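Local coordinates for protein anti-H(O) lectin 1 (Ulex europaeus, PDB 1FX5) that binds L-fucose specifically as a homodimeric, metal-binding legume lectin and recognises the H(O) blood-group determinant, at residues D87-F92 with A224-L229; Q120-E125 with V200-I205; V124-I129 with A183-P188. All blocks are in the same frame, centred on the assembly; numbering follows the deposited sequence.

Contacts 1 and 3 join the two layers of the legume lectin sandwich; contact 2 sets the same front-sheet strand as contact 3 against a connecting loop, and chemistry follows depth. Contacts 1 and 3 are buried, their centres about 10 Å apart, on neighbouring strands 88-94 and 122-127, joined by backbone hydrogen bonds between Leu89 and Phe126 and between Phe91 and Val124. Contact 1 rests a histidine ring against a glycine peptide, whereas contact 3 meets its partner strand through apolar side chains alone. Contact 2, only partly buried, uses the earlier part of strand 122-127. Contacts 2 and 3 share Val124 and Glu125, so one strand carries apolar packing on one face and metal ligands on the other.

Contact 1 (D87-F92 with A224-L229); sequences DGLTFF and ATHEVL
Leu89 and His226 mark the closest approach of two strands that run in the same sense but belong to different layers, with 6.7 Å between Leu89 CA and His226 CA. Their paths then diverge, so the contact is concentrated at the beginning of 87-92. Here the backbone of Gly88 is itself the packing surface. Its phi of 125° is a conformation in which a CB would run into the carbonyl O of Asp87, and together Asp87 and Gly88 face Ser217 of strand 209-219 in a classic beta bulge. The imidazole of His226 rises from the opposing strand with CG anti to the carbonyl carbon (chi1 -56°) and places a face under the Gly88 peptide. Gly88 O sits 3.6 Å above the ring plane, over its centre, while Gly88 N approaches His226 NE2 to 3.4 Å. The two strands are thus joined across the sandwich of the legume lectin fold, 88-94 from the curved front sheet and 224-236 from the flatter back sheet. Leu89 extends the contact in the next position: its CD2 comes obliquely to His226 CD2, at 4.2 Å. Beyond the ring, Met76 of strand 64-78 also touches His226, and ND1 has a weak hydrogen bond to Asn35 ND2. Asp87 points its CB away from the 224-229 strand, its side chain lies about 5 Å from the calcium, and OD2 is hydrogen-bonded to a methylpentanediol, probably from the crystallisation liquor; the peptide bond before it is cis, consistent with the sugar-contacting aspartate of related legume lectins.

Contact 2 (Q120-E125 with V200-I205); sequences QTVAVE and VDLKEI. With MN (manganese (II) ion), chain F.
Val122 meets both Ile205 and Leu202 with a single methyl. Its CG2 touches Ile205 CG2 at 3.8 Å and reaches Leu202 CD1 at 4.1 Å, and in each case the side chains cross at about a right angle, so that branch tips rather than chain lengths come together. The valine has CG1 anti to its backbone nitrogen (chi1 170°), an orientation that leaves CG2 as the branch directed at the loop. Leu202 starts off alongside the strand, and its far end bends in to the contact; it also packs on Tyr174 of strand 168-175.

Gln120 makes a different kind of approach. The aliphatic part of its side chain lies against the backbone of Ile205, with CG 3.4 Å from Ile205 O, and its CA makes a CA-H...O contact of 3.6 Å to that same Ile205 O. The loop is held in shape from within: Asp201 OD2 accepts a hydrogen bond of 3.3 Å from Lys203 N, which meets it from above the carboxylate plane, and this Asx turn opens a short helix-like stretch.

Further along strand 122-127, and away from the loop, Glu125 OE1 binds manganese at 2.2 Å, and OE2 accepts a hydrogen bond from a water that also binds the ion. The loop follows strand 192-199, of the back sheet, and leads to strand 209-219, which pairs with 88-94 in the front sheet. The contact thus packs a front-sheet strand on the loop that carries the chain from the back sheet to the front sheet of the legume lectin beta-sandwich.

Contact 3 (V124-I129 with A183-P188); sequences VEFDTI and ASLTYP. With MN (manganese (II) ion), chain F; CA (calcium ion), chain G.
Val124 holds CG1 anti to its backbone nitrogen (chi1 174°), which swings that methyl across to Ala183 CB, 3.6 Å away. Two residues on, Phe126 is turned the other way, CG anti to the carbonyl carbon (chi1 -61°), and brings ring atom CD2 to 4.0 Å from Leu185 CD1, which approaches obliquely. Only hydrocarbon meets hydrocarbon here, and the strands splay apart, their CA atoms 7.4 Å apart at Val124 and Ala183 but 9.4 Å at Phe126 and Leu185.

The alternate residues of the first strand face the metals. Asp127 OD1 bridges the two ions, 2.2 Å from manganese and 2.6 Å from calcium, and OD2 also binds calcium, which would be expected to polarise the carboxylate. An Asx turn helps, with the metal bonds, to hold its rotation, as Ile129 N donates to OD2, and Ile129 O in turn binds calcium at 2.4 Å. Asp137 serves both ions; with Glu125, Asp127 and Asp137, His142 completes the protein ligands of manganese, and Asn134 those of calcium, the double site characteristic of legume lectins.

Within the sandwich, strand 122-127 lies between 88-94 and 142-147 in the front sheet, while 180-187 lies between 168-175 and 192-199 in the back sheet. Val170 and Phe72 also pack on Phe126, and Phe74 on Leu185.

Contact 1 (D87-F92 with A224-L229)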
loop_
_atom_site.group_PDB
_atom_site.type_symbol
_atom_site.label_atom_id
_atom_site.label_comp_id
_atom_site.label_asym_id
_atom_site.label_seq_id
_atom_site.Cartn_x
_atom_site.Cartn_y
_atom_site.Cartn_z
ATOM N N ASP A 87 -14.215 -13.068 22.469
ATOM C CA ASP A 87 -13.694 -14.355 21.969
ATOM C C ASP A 87 -12.207 -14.260 21.626
ATOM O O ASP A 87 -11.554 -15.297 21.486
ATOM C CB ASP A 87 -14.443 -14.824 20.723
ATOM C CG ASP A 87 -15.630 -15.676 21.058
ATOM O OD1 ASP A 87 -16.747 -15.121 21.061
ATOM O OD2 ASP A 87 -15.454 -16.875 21.354
ATOM N N GLY A 88 -11.710 -13.028 21.414
ATOM C CA GLY A 88 -10.306 -12.820 21.088
ATOM C C GLY A 88 -10.044 -12.044 19.808
ATOM O O GLY A 88 -10.959 -11.444 19.233
ATOM N N LEU A 89 -8.778 -11.963 19.405
ATOM C CA LEU A 89 -8.435 -11.246 18.188
ATOM C C LEU A 89 -7.514 -12.125 17.337
ATOM O O LEU A 89 -6.937 -13.106 17.829
ATOM C CB LEU A 89 -7.835 -9.863 18.466
ATOM C CG LEU A 89 -6.491 -9.785 19.165
ATOM C CD1 LEU A 89 -5.695 -8.614 18.617
ATOM C CD2 LEU A 89 -6.707 -9.645 20.653
ATOM N N THR A 90 -7.248 -11.677 16.119
ATOM C CA THR A 90 -6.423 -12.443 15.217
ATOM C C THR A 90 -5.608 -11.599 14.236
ATOM O O THR A 90 -6.027 -10.471 13.905
ATOM C CB THR A 90 -7.477 -13.259 14.364
ATOM O OG1 THR A 90 -7.495 -14.640 14.719
ATOM C CG2 THR A 90 -7.368 -13.052 12.906
ATOM N N PHE A 91 -4.412 -12.084 13.871
ATOM C CA PHE A 91 -3.569 -11.393 12.879
ATOM C C PHE A 91 -3.661 -12.484 11.777
ATOM O O PHE A 91 -3.400 -13.669 12.056
ATOM C CB PHE A 91 -2.115 -11.158 13.264
ATOM C CG PHE A 91 -1.289 -10.629 12.105
ATOM C CD1 PHE A 91 -0.542 -11.494 11.311
ATOM C CD2 PHE A 91 -1.362 -9.290 11.731
ATOM C CE1 PHE A 91 0.107 -11.045 10.159
ATOM C CE2 PHE A 91 -0.717 -8.839 10.586
ATOM C CZ PHE A 91 0.018 -9.725 9.796
ATOM N N PHE A 92 -4.021 -12.126 10.545
ATOM C CA PHE A 92 -4.137 -13.147 9.505
ATOM C C PHE A 92 -3.760 -12.786 8.076
ATOM O O PHE A 92 -3.642 -11.606 7.727
ATOM C CB PHE A 92 -5.581 -13.699 9.509
ATOM C CG PHE A 92 -6.617 -12.730 8.950
ATOM C CD1 PHE A 92 -6.976 -11.581 9.642
ATOM C CD2 PHE A 92 -7.210 -12.962 7.717
ATOM C CE1 PHE A 92 -7.901 -10.667 9.115
ATOM C CE2 PHE A 92 -8.142 -12.056 7.175
ATOM C CZ PHE A 92 -8.480 -10.904 7.880
ATOM N N ALA A 224 -16.788 -8.237 25.047
ATOM C CA ALA A 224 -15.528 -7.549 25.286
ATOM C C ALA A 224 -15.113 -6.907 23.959
ATOM O O ALA A 224 -15.487 -7.394 22.879
ATOM C CB ALA A 224 -14.464 -8.524 25.755
ATOM N N THR A 225 -14.446 -5.763 24.032
ATOM C CA THR A 225 -13.992 -5.078 22.836
ATOM C C THR A 225 -12.458 -5.323 22.747
ATOM O O THR A 225 -11.789 -5.458 23.773
ATOM C CB THR A 225 -14.376 -3.578 22.873
ATOM O OG1 THR A 225 -13.921 -2.938 21.665
ATOM C CG2 THR A 225 -13.767 -2.896 24.092
ATOM N N HIS A 226 -11.928 -5.458 21.528
ATOM C CA HIS A 226 -10.499 -5.711 21.306
ATOM C C HIS A 226 -9.985 -4.537 20.492
ATOM O O HIS A 226 -10.475 -4.300 19.387
ATOM C CB HIS A 226 -10.338 -7.052 20.565
ATOM C CG HIS A 226 -10.982 -8.202 21.280
ATOM N ND1 HIS A 226 -12.311 -8.533 21.108
ATOM C CD2 HIS A 226 -10.508 -9.034 22.237
ATOM C CE1 HIS A 226 -12.631 -9.515 21.937
ATOM N NE2 HIS A 226 -11.554 -9.839 22.635
ATOM N N GLU A 227 -8.956 -3.863 21.012
ATOM C CA GLU A 227 -8.362 -2.687 20.374
ATOM C C GLU A 227 -6.858 -2.649 20.085
ATOM O O GLU A 227 -6.042 -3.012 20.926
ATOM C CB GLU A 227 -8.767 -1.488 21.225
ATOM C CG GLU A 227 -10.277 -1.350 21.244
ATOM C CD GLU A 227 -10.810 -0.574 22.413
ATOM O OE1 GLU A 227 -11.470 0.441 22.185
ATOM O OE2 GLU A 227 -10.618 -0.990 23.566
ATOM N N VAL A 228 -6.511 -2.160 18.900
ATOM C CA VAL A 228 -5.123 -2.066 18.476
ATOM C C VAL A 228 -4.685 -0.616 18.536
ATOM O O VAL A 228 -5.388 0.269 18.024
ATOM C CB VAL A 228 -4.937 -2.627 17.033
ATOM C CG1 VAL A 228 -3.487 -2.480 16.586
ATOM C CG2 VAL A 228 -5.350 -4.111 16.978
ATOM N N LEU A 229 -3.510 -0.386 19.128
ATOM C CA LEU A 229 -2.948 0.954 19.280
ATOM C C LEU A 229 -2.027 1.463 18.160
ATOM O O LEU A 229 -1.959 2.666 17.898
ATOM C CB LEU A 229 -2.210 1.040 20.618
ATOM C CG LEU A 229 -3.037 0.918 21.894
ATOM C CD1 LEU A 229 -2.119 0.577 23.032
ATOM C CD2 LEU A 229 -3.798 2.203 22.181
#

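Contact 2 (Q120-E125 with V200-I205)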
loop_
_atom_site.group_PDB
_atom_site.type_symbol
_atom_site.label_atom_id
_atom_site.label_comp_id
_atom_site.label_asym_id
_atom_site.label_seq_id
_atom_site.Cartn_x
_atom_site.Cartn_y
_atom_site.Cartn_z
ATOM N N GLN A 120 -7.599 -21.025 2.405
ATOM C CA GLN A 120 -6.291 -20.405 2.108
ATOM C C GLN A 120 -6.034 -19.310 3.135
ATOM O O GLN A 120 -5.754 -18.137 2.790
ATOM C CB GLN A 120 -6.237 -19.829 0.690
ATOM C CG GLN A 120 -6.268 -20.889 -0.400
ATOM C CD GLN A 120 -6.270 -20.262 -1.778
ATOM O OE1 GLN A 120 -7.094 -19.408 -2.064
ATOM N NE2 GLN A 120 -5.330 -20.658 -2.627
ATOM N N THR A 121 -6.092 -19.722 4.401
ATOM C CA THR A 121 -5.884 -18.819 5.530
ATOM C C THR A 121 -4.906 -19.323 6.574
ATOM O O THR A 121 -4.925 -20.512 6.917
ATOM C CB THR A 121 -7.233 -18.609 6.238
ATOM O OG1 THR A 121 -8.168 -18.081 5.299
ATOM C CG2 THR A 121 -7.121 -17.680 7.437
ATOM N N VAL A 122 -4.031 -18.436 7.039
ATOM C CA VAL A 122 -3.056 -18.773 8.070
ATOM C C VAL A 122 -3.283 -17.654 9.092
ATOM O O VAL A 122 -3.212 -16.467 8.743
ATOM C CB VAL A 122 -1.600 -18.708 7.587
ATOM C CG1 VAL A 122 -0.648 -18.823 8.798
ATOM C CG2 VAL A 122 -1.313 -19.842 6.620
ATOM N N ALA A 123 -3.593 -17.997 10.329
ATOM C CA ALA A 123 -3.823 -16.968 11.333
ATOM C C ALA A 123 -3.172 -17.266 12.672
ATOM O O ALA A 123 -2.991 -18.440 13.050
ATOM C CB ALA A 123 -5.336 -16.776 11.544
ATOM N N VAL A 124 -2.782 -16.203 13.366
ATOM C CA VAL A 124 -2.161 -16.324 14.675
ATOM C C VAL A 124 -3.307 -15.840 15.565
ATOM O O VAL A 124 -3.736 -14.681 15.445
ATOM C CB VAL A 124 -0.921 -15.393 14.828
ATOM C CG1 VAL A 124 -0.398 -15.436 16.272
ATOM C CG2 VAL A 124 0.174 -15.844 13.889
ATOM N N GLU A 125 -3.864 -16.735 16.377
ATOM C CA GLU A 125 -4.966 -16.364 17.263
ATOM C C GLU A 125 -4.595 -16.152 18.755
ATOM O O GLU A 125 -3.752 -16.858 19.320
ATOM C CB GLU A 125 -6.122 -17.386 17.164
ATOM C CG GLU A 125 -5.734 -18.788 17.672
ATOM C CD GLU A 125 -6.897 -19.757 17.776
ATOM O OE1 GLU A 125 -6.977 -20.491 18.778
ATOM O OE2 GLU A 125 -7.728 -19.819 16.862
ATOM N N VAL A 200 5.614 -24.102 8.596
ATOM C CA VAL A 200 4.624 -24.281 7.553
ATOM C C VAL A 200 5.050 -23.598 6.242
ATOM O O VAL A 200 5.533 -22.462 6.230
ATOM C CB VAL A 200 3.220 -23.795 8.076
ATOM C CG1 VAL A 200 3.343 -22.466 8.765
ATOM C CG2 VAL A 200 2.210 -23.663 6.941
ATOM N N ASP A 201 4.916 -24.341 5.156
ATOM C CA ASP A 201 5.270 -23.881 3.820
ATOM C C ASP A 201 4.136 -23.042 3.226
ATOM O O ASP A 201 3.193 -23.576 2.628
ATOM C CB ASP A 201 5.562 -25.101 2.941
ATOM C CG ASP A 201 6.134 -24.736 1.582
ATOM O OD1 ASP A 201 6.468 -25.677 0.825
ATOM O OD2 ASP A 201 6.242 -23.531 1.254
ATOM N N LEU A 202 4.296 -21.728 3.291
ATOM C CA LEU A 202 3.297 -20.815 2.771
ATOM C C LEU A 202 2.954 -20.955 1.282
ATOM O O LEU A 202 1.812 -20.702 0.902
ATOM C CB LEU A 202 3.695 -19.395 3.119
ATOM C CG LEU A 202 3.010 -18.683 4.288
ATOM C CD1 LEU A 202 2.592 -19.590 5.450
ATOM C CD2 LEU A 202 3.919 -17.556 4.736
ATOM N N LYS A 203 3.907 -21.409 0.457
ATOM C CA LYS A 203 3.666 -21.581 -0.992
ATOM C C LYS A 203 2.639 -22.658 -1.255
ATOM O O LYS A 203 2.031 -22.700 -2.325
ATOM C CB LYS A 203 4.919 -22.020 -1.741
ATOM C CG LYS A 203 5.971 -20.986 -1.933
ATOM C CD LYS A 203 7.091 -21.574 -2.769
ATOM C CE LYS A 203 6.542 -22.118 -4.085
ATOM N NZ LYS A 203 7.616 -22.647 -4.981
ATOM N N GLU A 204 2.497 -23.569 -0.302
ATOM C CA GLU A 204 1.541 -24.649 -0.452
ATOM C C GLU A 204 0.154 -24.371 0.117
ATOM O O GLU A 204 -0.773 -25.149 -0.103
ATOM C CB GLU A 204 2.079 -25.900 0.239
ATOM C CG GLU A 204 3.269 -26.535 -0.437
ATOM C CD GLU A 204 3.627 -27.848 0.238
ATOM O OE1 GLU A 204 2.759 -28.754 0.216
ATOM O OE2 GLU A 204 4.747 -27.964 0.808
ATOM N N ILE A 205 0.011 -23.284 0.862
ATOM C CA ILE A 205 -1.258 -22.943 1.473
ATOM C C ILE A 205 -1.947 -21.661 1.011
ATOM O O ILE A 205 -3.179 -21.627 0.876
ATOM C CB ILE A 205 -1.050 -22.962 3.015
ATOM C CG1 ILE A 205 -0.966 -24.419 3.474
ATOM C CG2 ILE A 205 -2.151 -22.222 3.763
ATOM C CD1 ILE A 205 0.243 -24.705 4.250
HETATM MN MN MN F . -8.537 -21.703 19.714
HETATM O O HOH W 1 -9.547 -21.594 17.851
HETATM O O HOH W 2 -7.260 -23.351 19.031
#

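Contact 3 (V124-I129 with A183-P188)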
loop_
_atom_site.group_PDB
_atom_site.type_symbol
_atom_site.label_atom_id
_atom_site.label_comp_id
_atom_site.label_asym_id
_atom_site.label_seq_id
_atom_site.Cartn_x
_atom_site.Cartn_y
_atom_site.Cartn_z
ATOM N N VAL A 124 -2.782 -16.203 13.366
ATOM C CA VAL A 124 -2.161 -16.324 14.675
ATOM C C VAL A 124 -3.307 -15.840 15.565
ATOM O O VAL A 124 -3.736 -14.681 15.445
ATOM C CB VAL A 124 -0.921 -15.393 14.828
ATOM C CG1 VAL A 124 -0.398 -15.436 16.272
ATOM C CG2 VAL A 124 0.174 -15.844 13.889
ATOM N N GLU A 125 -3.864 -16.735 16.377
ATOM C CA GLU A 125 -4.966 -16.364 17.263
ATOM C C GLU A 125 -4.595 -16.152 18.755
ATOM O O GLU A 125 -3.752 -16.858 19.320
ATOM C CB GLU A 125 -6.122 -17.386 17.164
ATOM C CG GLU A 125 -5.734 -18.788 17.672
ATOM C CD GLU A 125 -6.897 -19.757 17.776
ATOM O OE1 GLU A 125 -6.977 -20.491 18.778
ATOM O OE2 GLU A 125 -7.728 -19.819 16.862
ATOM N N PHE A 126 -5.285 -15.179 19.361
ATOM C CA PHE A 126 -5.169 -14.761 20.762
ATOM C C PHE A 126 -6.611 -15.071 21.192
ATOM O O PHE A 126 -7.511 -14.201 21.188
ATOM C CB PHE A 126 -4.840 -13.262 20.833
ATOM C CG PHE A 126 -3.522 -12.906 20.163
ATOM C CD1 PHE A 126 -3.489 -12.486 18.845
ATOM C CD2 PHE A 126 -2.309 -13.069 20.841
ATOM C CE1 PHE A 126 -2.277 -12.243 18.218
ATOM C CE2 PHE A 126 -1.086 -12.818 20.209
ATOM C CZ PHE A 126 -1.076 -12.409 18.897
ATOM N N ASP A 127 -6.816 -16.362 21.449
ATOM C CA ASP A 127 -8.082 -16.950 21.840
ATOM C C ASP A 127 -8.377 -16.848 23.333
ATOM O O ASP A 127 -7.768 -17.555 24.148
ATOM C CB ASP A 127 -8.054 -18.402 21.355
ATOM C CG ASP A 127 -9.424 -19.047 21.327
ATOM O OD1 ASP A 127 -9.612 -20.048 20.608
ATOM O OD2 ASP A 127 -10.320 -18.566 22.024
ATOM N N THR A 128 -9.385 -16.044 23.670
ATOM C CA THR A 128 -9.766 -15.843 25.070
ATOM C C THR A 128 -10.691 -16.865 25.747
ATOM O O THR A 128 -10.966 -16.725 26.939
ATOM C CB THR A 128 -10.291 -14.405 25.321
ATOM O OG1 THR A 128 -11.496 -14.210 24.581
ATOM C CG2 THR A 128 -9.266 -13.359 24.896
ATOM N N ILE A 129 -11.194 -17.859 25.008
ATOM C CA ILE A 129 -12.068 -18.887 25.599
ATOM C C ILE A 129 -11.900 -20.267 24.926
ATOM O O ILE A 129 -11.949 -20.363 23.682
ATOM C CB ILE A 129 -13.577 -18.459 25.594
ATOM C CG1 ILE A 129 -14.371 -19.278 26.621
ATOM C CG2 ILE A 129 -14.208 -18.580 24.200
ATOM C CD1 ILE A 129 -14.283 -18.753 28.073
ATOM N N ALA A 183 5.350 -16.365 16.998
ATOM C CA ALA A 183 4.551 -15.255 17.505
ATOM C C ALA A 183 4.805 -15.180 19.003
ATOM O O ALA A 183 4.831 -16.223 19.674
ATOM C CB ALA A 183 3.061 -15.508 17.255
ATOM N N SER A 184 5.086 -13.985 19.518
ATOM C CA SER A 184 5.317 -13.824 20.952
ATOM C C SER A 184 4.555 -12.616 21.498
ATOM O O SER A 184 4.295 -11.621 20.780
ATOM C CB SER A 184 6.801 -13.742 21.293
ATOM O OG SER A 184 7.381 -12.629 20.698
ATOM N N LEU A 185 4.074 -12.772 22.720
ATOM C CA LEU A 185 3.330 -11.731 23.394
ATOM C C LEU A 185 4.045 -11.372 24.701
ATOM O O LEU A 185 4.526 -12.259 25.397
ATOM C CB LEU A 185 1.906 -12.222 23.663
ATOM C CG LEU A 185 0.959 -11.330 24.491
ATOM C CD1 LEU A 185 -0.512 -11.625 24.112
ATOM C CD2 LEU A 185 1.210 -11.547 26.014
ATOM N N THR A 186 4.158 -10.082 25.004
ATOM C CA THR A 186 4.814 -9.655 26.228
ATOM C C THR A 186 4.039 -8.555 26.955
ATOM O O THR A 186 3.509 -7.630 26.322
ATOM C CB THR A 186 6.240 -9.129 25.946
ATOM O OG1 THR A 186 7.027 -10.182 25.371
ATOM C CG2 THR A 186 6.918 -8.624 27.255
ATOM N N TYR A 187 3.880 -8.712 28.270
ATOM C CA TYR A 187 3.173 -7.710 29.085
ATOM C C TYR A 187 4.343 -6.935 29.713
ATOM O O TYR A 187 5.045 -7.460 30.578
ATOM C CB TYR A 187 2.312 -8.372 30.173
ATOM C CG TYR A 187 1.017 -8.977 29.661
ATOM C CD1 TYR A 187 -0.032 -8.176 29.228
ATOM C CD2 TYR A 187 0.840 -10.349 29.627
ATOM C CE1 TYR A 187 -1.236 -8.734 28.775
ATOM C CE2 TYR A 187 -0.343 -10.914 29.179
ATOM C CZ TYR A 187 -1.375 -10.105 28.755
ATOM O OH TYR A 187 -2.541 -10.692 28.335
ATOM N N PRO A 188 4.612 -5.712 29.231
ATOM C CA PRO A 188 5.706 -4.883 29.739
ATOM C C PRO A 188 5.698 -4.552 31.235
ATOM O O PRO A 188 6.756 -4.275 31.807
ATOM C CB PRO A 188 5.621 -3.628 28.872
ATOM C CG PRO A 188 4.173 -3.566 28.501
ATOM C CD PRO A 188 3.863 -4.997 28.181
HETATM MN MN MN F . -8.537 -21.703 19.714
HETATM CA CA CA G . -12.073 -20.199 21.328
HETATM O O HOH W 1 -9.547 -21.594 17.851
HETATM O O HOH W 2 -7.260 -23.351 19.031
HETATM O O HOH W 3 -12.869 -18.052 21.140
HETATM O O HOH W 4 -12.133 -20.430 18.994
#